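Local coordinates for protein amino Transferase (Eubacterium rectale, PDB 3ELE) that probably transfers amino groups between amino acids and keto acids as a class I and II aminotransferase that binds pyridoxal-5'-phosphate, at residues A[45-56]-A[298-309]; A[154-162]-A[184-192]. All blocks are in the same frame, centred on the assembly; numbering follows the deposited sequence.

Interaction 1: A[45-56]-A[298-309]; sequences PSIPAPQIVNDT and KCQGATGDINAY. With EDO (1,2-ethanediol), chain F.
I47 packs against Y309 at the tight end of this contact. Its CG2 sits over one face of the tyrosine ring, 4.1 Å from the ring centroid and 20° off the normal, a CH-pi contact, and its CG1 lies against the CZ-OH end. The first torsion (chi1 67°) sets CG1 between the backbone N and the carbonyl carbon, and an extended second torsion then carries CD1 on to 3.5 Å from Y309 CE2. The same CD1 lies against the backbone at G304 and D305. There is no room there for a side chain on G304: a CB would collide with I47 CD1. At the ring's edge S46 OG approaches near the plane, and S46 N donates to Y309 OH (3.2 Å, N-H...O angle 147°), so the hydroxyl is tied to the backbone of the opposing loop. F334, I223 and Y225 also touch the tyrosine, and the side chain of P45 lies about 7 Å from the pyridoxal phosphate.

Toward helix 51-63 the packing thins. P50 lays CB and CG along the T303 carbonyl, with CB 3.6 Å from T303 O, and I52 CG2 touches both A302 CB, at 3.8 Å, and C299 SG. Water takes over part of the bonding: one molecule donates to P48 O and accepts from D305 N. K298 lends its CB to T56, but its amine leads away, and the type II turn C299-A302 carries exposed G301, whose N donates to O1 of an ethanediol probably left from crystallisation. V61, S66 and V67 of the second subunit pack on N54, A49 and P48. An N-terminal segment laid across the loop into helix 306-323, beside the subunit interface, is consistent with a fold-type I PLP-dependent aminotransferase.

Interaction 2: A[154-162]-A[184-192]; sequences DTEHFQIDF and PSGTVYSEE
Q159 reaches across with both ends of its amide. NE2 donates to V188 O (3.0 Å, N-H...O angle 163°), with the acceptor nearly in the amide plane, although NE2 itself stands above the plane of the V188 carbonyl. OE1 accepts from S190 N at 3.2 Å, the donor tilted only 16° from the amide carbonyl plane. A bend at chi2 (-73°) folds the chain back so that the amide lies along the backbone of 188-190. Beside it T187 OG1 donates to F158 O over 2.6 Å, from above the carbonyl plane. I160 brings CG1 over one face of the Y189 ring, 4.2 Å from its centroid, a CH-pi contact in which the side chains cross at about a right angle.

Behind this first shell, T193 OG1 also bonds to Q159 OE1 and to S190 OG, fixing the amide at the start of helix 191-208, where S190 is the N-cap. D154 holds the other loop: OD1 accepts from H157 N in an Asx motif and OD2 takes Q159 N at 2.9 Å. A water bonded to Q159 O and Y189 OH bridges the two segments, while the F158 ring meets W370 edge-to-face and also touches F328 and F337. With an alanine here in place of Q159, V188 O and S190 N would probably lose this partner, and T193 OG1 its bond to OE1. The chemistry is thus that of one neutral amide and one hydroxyl bonding main-chain N and O atoms of two irregular loops, without any charge crossing the contact.

From the N terminus, the chain enters interaction 1 at 45-56, at the start of helix 51-63, and returns to it only at 298-309, closing a loop with 241 residues between. That excursion contains the whole seven-stranded mixed sheet. Interaction 2 falls within it: 154-162 follows edge strand 147-151, and the segment 184-192 comes after strand 173-178, so this contact closes a short loop of 21 residues wholly inside the long one, and the two do not cross. Interaction 1 ties the N-terminal part to the entrance of helix 306-323; interaction 2 joins two loops of the sheet-bearing part. Their centres are 28 Å apart and they do not touch.

Interaction 1: A[45-56]-A[298-309]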
# COMPACT_ATOMS: atom_id res chain seq x y z
N PRO A 45 -14.63 4.52 -12.33
CA PRO A 45 -15.99 4.62 -11.82
C PRO A 45 -16.59 6.02 -12.03
O PRO A 45 -15.96 7.02 -11.69
CB PRO A 45 -15.83 4.30 -10.33
CG PRO A 45 -14.73 3.32 -10.30
CD PRO A 45 -13.77 3.77 -11.38
N SER A 46 -17.78 6.06 -12.63
CA SER A 46 -18.47 7.29 -12.95
C SER A 46 -19.76 7.55 -12.15
O SER A 46 -20.31 8.65 -12.26
CB SER A 46 -18.76 7.31 -14.45
OG SER A 46 -19.50 6.17 -14.82
N ILE A 47 -20.26 6.57 -11.39
CA ILE A 47 -21.48 6.76 -10.54
C ILE A 47 -21.02 7.10 -9.11
O ILE A 47 -19.98 6.58 -8.67
CB ILE A 47 -22.46 5.53 -10.56
CG1 ILE A 47 -21.85 4.26 -9.89
CG2 ILE A 47 -22.91 5.24 -12.02
CD1 ILE A 47 -22.78 3.02 -9.92
N PRO A 48 -21.75 8.00 -8.40
CA PRO A 48 -21.34 8.33 -7.04
C PRO A 48 -21.59 7.18 -6.07
O PRO A 48 -22.47 6.33 -6.30
CB PRO A 48 -22.23 9.52 -6.69
CG PRO A 48 -23.42 9.31 -7.46
CD PRO A 48 -22.95 8.77 -8.77
N ALA A 49 -20.81 7.15 -4.98
CA ALA A 49 -20.96 6.15 -3.93
C ALA A 49 -22.38 6.25 -3.37
O ALA A 49 -22.98 7.34 -3.41
CB ALA A 49 -19.93 6.41 -2.79
N PRO A 50 -22.94 5.14 -2.84
CA PRO A 50 -24.25 5.25 -2.20
C PRO A 50 -24.13 6.16 -0.97
O PRO A 50 -23.06 6.21 -0.34
CB PRO A 50 -24.55 3.80 -1.76
CG PRO A 50 -23.23 3.20 -1.64
CD PRO A 50 -22.43 3.77 -2.74
N GLN A 51 -25.21 6.85 -0.62
CA GLN A 51 -25.17 7.84 0.46
C GLN A 51 -24.70 7.30 1.83
O GLN A 51 -24.13 8.06 2.60
CB GLN A 51 -26.50 8.61 0.56
CG GLN A 51 -26.41 9.93 1.35
CD GLN A 51 -25.34 10.89 0.82
OE1 GLN A 51 -25.29 11.20 -0.37
NE2 GLN A 51 -24.47 11.35 1.71
N ILE A 52 -24.87 6.00 2.08
CA ILE A 52 -24.40 5.35 3.32
C ILE A 52 -22.87 5.53 3.57
O ILE A 52 -22.46 5.62 4.71
CB ILE A 52 -24.84 3.84 3.38
CG1 ILE A 52 -24.58 3.19 4.76
CG2 ILE A 52 -24.16 3.03 2.27
CD1 ILE A 52 -25.20 3.88 5.92
N VAL A 53 -22.06 5.62 2.50
CA VAL A 53 -20.61 5.86 2.59
C VAL A 53 -20.30 7.20 3.27
O VAL A 53 -19.72 7.21 4.36
CB VAL A 53 -19.92 5.76 1.18
CG1 VAL A 53 -18.43 6.20 1.24
CG2 VAL A 53 -20.04 4.34 0.63
N ASN A 54 -20.71 8.30 2.65
CA ASN A 54 -20.49 9.66 3.18
C ASN A 54 -21.16 9.90 4.53
O ASN A 54 -20.56 10.51 5.42
CB ASN A 54 -20.88 10.74 2.15
CG ASN A 54 -19.86 10.90 1.00
OD1 ASN A 54 -18.76 10.31 1.00
ND2 ASN A 54 -20.22 11.71 0.03
N ASP A 55 -22.40 9.40 4.69
CA ASP A 55 -23.12 9.43 5.97
C ASP A 55 -22.34 8.70 7.08
O ASP A 55 -22.19 9.25 8.17
CB ASP A 55 -24.52 8.80 5.85
CG ASP A 55 -25.51 9.65 5.08
OD1 ASP A 55 -25.20 10.81 4.71
OD2 ASP A 55 -26.63 9.14 4.86
N THR A 56 -21.82 7.51 6.78
CA THR A 56 -21.03 6.75 7.77
C THR A 56 -19.71 7.43 8.10
O THR A 56 -19.34 7.49 9.27
CB THR A 56 -20.74 5.29 7.34
OG1 THR A 56 -21.97 4.59 7.09
CG2 THR A 56 -19.97 4.55 8.44
N LYS A 298 -20.63 -1.05 8.11
CA LYS A 298 -22.00 -0.59 7.86
C LYS A 298 -22.46 -0.52 6.38
O LYS A 298 -23.61 -0.11 6.13
CB LYS A 298 -22.19 0.78 8.54
CG LYS A 298 -21.78 0.74 10.03
CD LYS A 298 -22.50 1.74 10.89
CE LYS A 298 -22.16 1.54 12.38
NZ LYS A 298 -22.55 0.18 12.92
N CYS A 299 -21.61 -0.96 5.45
CA CYS A 299 -21.86 -0.89 3.99
C CYS A 299 -21.86 -2.24 3.27
O CYS A 299 -21.71 -2.29 2.04
CB CYS A 299 -20.80 0.02 3.36
SG CYS A 299 -20.90 1.67 3.99
N GLN A 300 -22.08 -3.32 4.01
CA GLN A 300 -22.11 -4.67 3.43
C GLN A 300 -23.39 -4.80 2.63
O GLN A 300 -24.45 -4.54 3.16
CB GLN A 300 -22.04 -5.73 4.53
CG GLN A 300 -20.75 -5.69 5.33
CD GLN A 300 -19.56 -5.93 4.45
OE1 GLN A 300 -19.52 -6.91 3.70
NE2 GLN A 300 -18.61 -5.00 4.47
N GLY A 301 -23.28 -5.14 1.35
CA GLY A 301 -24.43 -5.25 0.44
C GLY A 301 -24.70 -3.97 -0.34
O GLY A 301 -25.29 -4.04 -1.41
N ALA A 302 -24.26 -2.82 0.19
CA ALA A 302 -24.50 -1.53 -0.44
C ALA A 302 -23.72 -1.38 -1.74
O ALA A 302 -22.56 -1.82 -1.85
CB ALA A 302 -24.13 -0.39 0.51
N THR A 303 -24.38 -0.79 -2.73
CA THR A 303 -23.77 -0.48 -4.02
C THR A 303 -24.33 0.83 -4.54
O THR A 303 -25.41 1.27 -4.11
CB THR A 303 -24.03 -1.58 -5.09
OG1 THR A 303 -25.44 -1.72 -5.29
CG2 THR A 303 -23.44 -2.94 -4.70
N GLY A 304 -23.61 1.43 -5.49
CA GLY A 304 -24.12 2.62 -6.20
C GLY A 304 -25.24 2.20 -7.15
O GLY A 304 -25.64 1.03 -7.17
N ASP A 305 -25.76 3.16 -7.93
CA ASP A 305 -26.83 2.90 -8.91
C ASP A 305 -26.26 2.11 -10.13
O ASP A 305 -25.93 2.70 -11.17
CB ASP A 305 -27.50 4.22 -9.36
CG ASP A 305 -28.74 4.01 -10.24
OD1 ASP A 305 -29.24 2.86 -10.39
OD2 ASP A 305 -29.26 5.03 -10.75
N ILE A 306 -26.19 0.79 -9.97
CA ILE A 306 -25.66 -0.13 -11.00
C ILE A 306 -26.47 -0.07 -12.32
O ILE A 306 -25.92 -0.30 -13.40
CB ILE A 306 -25.56 -1.63 -10.49
CG1 ILE A 306 -24.73 -1.76 -9.20
CG2 ILE A 306 -24.96 -2.59 -11.58
CD1 ILE A 306 -23.30 -1.24 -9.31
N ASN A 307 -27.77 0.27 -12.23
CA ASN A 307 -28.64 0.40 -13.42
C ASN A 307 -28.25 1.58 -14.37
O ASN A 307 -28.64 1.59 -15.55
CB ASN A 307 -30.11 0.49 -13.01
CG ASN A 307 -31.06 0.17 -14.15
OD1 ASN A 307 -31.60 1.07 -14.78
ND2 ASN A 307 -31.23 -1.12 -14.45
N ALA A 308 -27.52 2.57 -13.84
CA ALA A 308 -26.96 3.66 -14.66
C ALA A 308 -25.97 3.08 -15.69
O ALA A 308 -25.93 3.52 -16.84
CB ALA A 308 -26.28 4.71 -13.81
N TYR A 309 -25.17 2.10 -15.26
CA TYR A 309 -24.23 1.43 -16.15
C TYR A 309 -24.92 0.52 -17.19
O TYR A 309 -24.44 0.41 -18.34
CB TYR A 309 -23.21 0.58 -15.37
CG TYR A 309 -22.21 1.32 -14.48
CD1 TYR A 309 -21.50 2.44 -14.95
CD2 TYR A 309 -21.86 0.82 -13.21
CE1 TYR A 309 -20.54 3.08 -14.17
CE2 TYR A 309 -20.87 1.45 -12.42
CZ TYR A 309 -20.21 2.58 -12.90
OH TYR A 309 -19.25 3.21 -12.14
C1 EDO F . -20.25 -5.75 -1.13
O1 EDO F . -20.59 -5.35 0.20
C2 EDO F . -21.53 -5.79 -1.93
O2 EDO F . -21.93 -4.46 -2.28
O HOH W 1 -24.55 5.54 -7.54

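Interaction 2: A[154-162]-A[184-192]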
# COMPACT_ATOMS: atom_id res chain seq x y z
N ASP A 154 -11.04 -16.93 -26.35
CA ASP A 154 -12.20 -17.60 -26.90
C ASP A 154 -12.98 -16.41 -27.44
O ASP A 154 -13.73 -15.77 -26.72
CB ASP A 154 -13.00 -18.32 -25.80
CG ASP A 154 -14.41 -18.68 -26.23
OD1 ASP A 154 -14.66 -18.84 -27.44
OD2 ASP A 154 -15.28 -18.78 -25.33
N THR A 155 -12.78 -16.10 -28.71
CA THR A 155 -13.50 -14.98 -29.35
C THR A 155 -14.95 -15.33 -29.75
O THR A 155 -15.69 -14.44 -30.14
CB THR A 155 -12.71 -14.41 -30.55
OG1 THR A 155 -12.33 -15.49 -31.41
CG2 THR A 155 -11.43 -13.67 -30.06
N GLU A 156 -15.34 -16.61 -29.64
CA GLU A 156 -16.70 -17.05 -29.95
C GLU A 156 -17.64 -16.63 -28.81
O GLU A 156 -18.58 -15.89 -29.05
CB GLU A 156 -16.75 -18.58 -30.22
CG GLU A 156 -15.90 -19.01 -31.44
CD GLU A 156 -15.84 -20.54 -31.68
OE1 GLU A 156 -15.97 -21.36 -30.73
OE2 GLU A 156 -15.62 -20.93 -32.86
N HIS A 157 -17.33 -17.06 -27.58
CA HIS A 157 -18.16 -16.76 -26.38
C HIS A 157 -17.49 -15.99 -25.22
O HIS A 157 -18.18 -15.61 -24.28
CB HIS A 157 -18.72 -18.08 -25.82
CG HIS A 157 -19.57 -18.84 -26.79
ND1 HIS A 157 -20.87 -18.49 -27.07
CD2 HIS A 157 -19.29 -19.93 -27.55
CE1 HIS A 157 -21.37 -19.33 -27.96
NE2 HIS A 157 -20.43 -20.21 -28.28
N PHE A 158 -16.17 -15.74 -25.30
CA PHE A 158 -15.39 -15.09 -24.23
C PHE A 158 -15.46 -15.80 -22.87
O PHE A 158 -15.59 -15.16 -21.81
CB PHE A 158 -15.64 -13.58 -24.17
CG PHE A 158 -15.15 -12.86 -25.39
CD1 PHE A 158 -13.78 -12.59 -25.54
CD2 PHE A 158 -16.03 -12.51 -26.42
CE1 PHE A 158 -13.30 -11.94 -26.70
CE2 PHE A 158 -15.55 -11.87 -27.58
CZ PHE A 158 -14.19 -11.58 -27.72
N GLN A 159 -15.38 -17.13 -22.94
CA GLN A 159 -15.30 -18.02 -21.80
C GLN A 159 -13.82 -18.47 -21.80
O GLN A 159 -12.93 -17.61 -21.94
CB GLN A 159 -16.33 -19.15 -21.90
CG GLN A 159 -17.80 -18.67 -21.88
CD GLN A 159 -18.28 -18.19 -20.50
OE1 GLN A 159 -18.12 -18.89 -19.47
NE2 GLN A 159 -18.93 -17.03 -20.48
N ILE A 160 -13.53 -19.76 -21.67
CA ILE A 160 -12.15 -20.25 -21.64
C ILE A 160 -11.99 -21.31 -22.70
O ILE A 160 -12.84 -22.17 -22.84
CB ILE A 160 -11.80 -20.84 -20.25
CG1 ILE A 160 -11.96 -19.75 -19.16
CG2 ILE A 160 -10.38 -21.43 -20.26
CD1 ILE A 160 -11.59 -20.19 -17.74
N ASP A 161 -10.89 -21.22 -23.47
CA ASP A 161 -10.50 -22.26 -24.41
C ASP A 161 -9.74 -23.25 -23.53
O ASP A 161 -8.53 -23.09 -23.29
CB ASP A 161 -9.63 -21.67 -25.53
CG ASP A 161 -9.11 -22.71 -26.51
OD1 ASP A 161 -9.04 -23.94 -26.21
OD2 ASP A 161 -8.69 -22.27 -27.59
N PHE A 162 -10.44 -24.27 -23.04
CA PHE A 162 -9.85 -25.28 -22.14
C PHE A 162 -8.72 -26.11 -22.73
O PHE A 162 -7.83 -26.51 -21.98
CB PHE A 162 -10.91 -26.17 -21.50
CG PHE A 162 -11.79 -25.43 -20.53
CD1 PHE A 162 -11.28 -25.00 -19.29
CD2 PHE A 162 -13.11 -25.09 -20.88
CE1 PHE A 162 -12.07 -24.28 -18.40
CE2 PHE A 162 -13.91 -24.37 -19.99
CZ PHE A 162 -13.39 -23.96 -18.75
N PRO A 184 -11.02 -6.65 -20.10
CA PRO A 184 -11.85 -5.74 -20.92
C PRO A 184 -13.13 -6.21 -21.62
O PRO A 184 -13.86 -5.35 -22.16
CB PRO A 184 -10.84 -5.36 -21.99
CG PRO A 184 -10.23 -6.60 -22.31
CD PRO A 184 -10.14 -7.41 -21.00
N SER A 185 -13.42 -7.51 -21.62
CA SER A 185 -14.53 -8.04 -22.42
C SER A 185 -15.93 -7.86 -21.89
O SER A 185 -16.89 -7.92 -22.66
CB SER A 185 -14.34 -9.53 -22.69
OG SER A 185 -14.58 -10.28 -21.51
N GLY A 186 -16.06 -7.68 -20.58
CA GLY A 186 -17.37 -7.65 -19.92
C GLY A 186 -18.04 -9.02 -19.83
O GLY A 186 -19.22 -9.11 -19.49
N THR A 187 -17.30 -10.11 -20.10
CA THR A 187 -17.82 -11.46 -20.03
C THR A 187 -18.01 -11.86 -18.56
O THR A 187 -17.46 -11.21 -17.66
CB THR A 187 -16.89 -12.48 -20.72
OG1 THR A 187 -17.61 -13.70 -20.93
CG2 THR A 187 -15.60 -12.74 -19.88
N VAL A 188 -18.84 -12.87 -18.34
CA VAL A 188 -19.07 -13.44 -17.02
C VAL A 188 -18.97 -14.94 -17.19
O VAL A 188 -19.72 -15.51 -17.98
CB VAL A 188 -20.44 -13.06 -16.43
CG1 VAL A 188 -20.69 -13.84 -15.11
CG2 VAL A 188 -20.52 -11.59 -16.16
N TYR A 189 -18.05 -15.58 -16.47
CA TYR A 189 -17.90 -17.04 -16.57
C TYR A 189 -19.09 -17.76 -15.91
O TYR A 189 -19.47 -17.45 -14.78
CB TYR A 189 -16.58 -17.55 -15.99
CG TYR A 189 -15.31 -17.03 -16.65
CD1 TYR A 189 -15.23 -16.80 -18.04
CD2 TYR A 189 -14.14 -16.84 -15.90
CE1 TYR A 189 -14.04 -16.35 -18.64
CE2 TYR A 189 -12.96 -16.39 -16.50
CZ TYR A 189 -12.91 -16.15 -17.87
OH TYR A 189 -11.75 -15.70 -18.45
N SER A 190 -19.70 -18.67 -16.68
CA SER A 190 -20.84 -19.46 -16.22
C SER A 190 -20.39 -20.50 -15.21
O SER A 190 -19.20 -20.82 -15.13
CB SER A 190 -21.47 -20.20 -17.41
OG SER A 190 -20.52 -21.10 -17.99
N GLU A 191 -21.36 -21.05 -14.48
CA GLU A 191 -21.09 -22.15 -13.54
C GLU A 191 -20.37 -23.29 -14.25
O GLU A 191 -19.42 -23.87 -13.69
CB GLU A 191 -22.39 -22.69 -12.93
CG GLU A 191 -22.16 -23.66 -11.80
CD GLU A 191 -23.43 -24.26 -11.21
OE1 GLU A 191 -24.36 -24.60 -11.98
OE2 GLU A 191 -23.44 -24.46 -9.98
N GLU A 192 -20.81 -23.60 -15.47
CA GLU A 192 -20.21 -24.66 -16.28
C GLU A 192 -18.72 -24.38 -16.53
O GLU A 192 -17.89 -25.27 -16.35
CB GLU A 192 -20.99 -24.85 -17.59
CG GLU A 192 -20.50 -25.99 -18.47
CD GLU A 192 -21.35 -26.19 -19.72
OE1 GLU A 192 -22.58 -25.92 -19.69
OE2 GLU A 192 -20.79 -26.64 -20.74
O HOH W 2 -12.24 -14.99 -21.02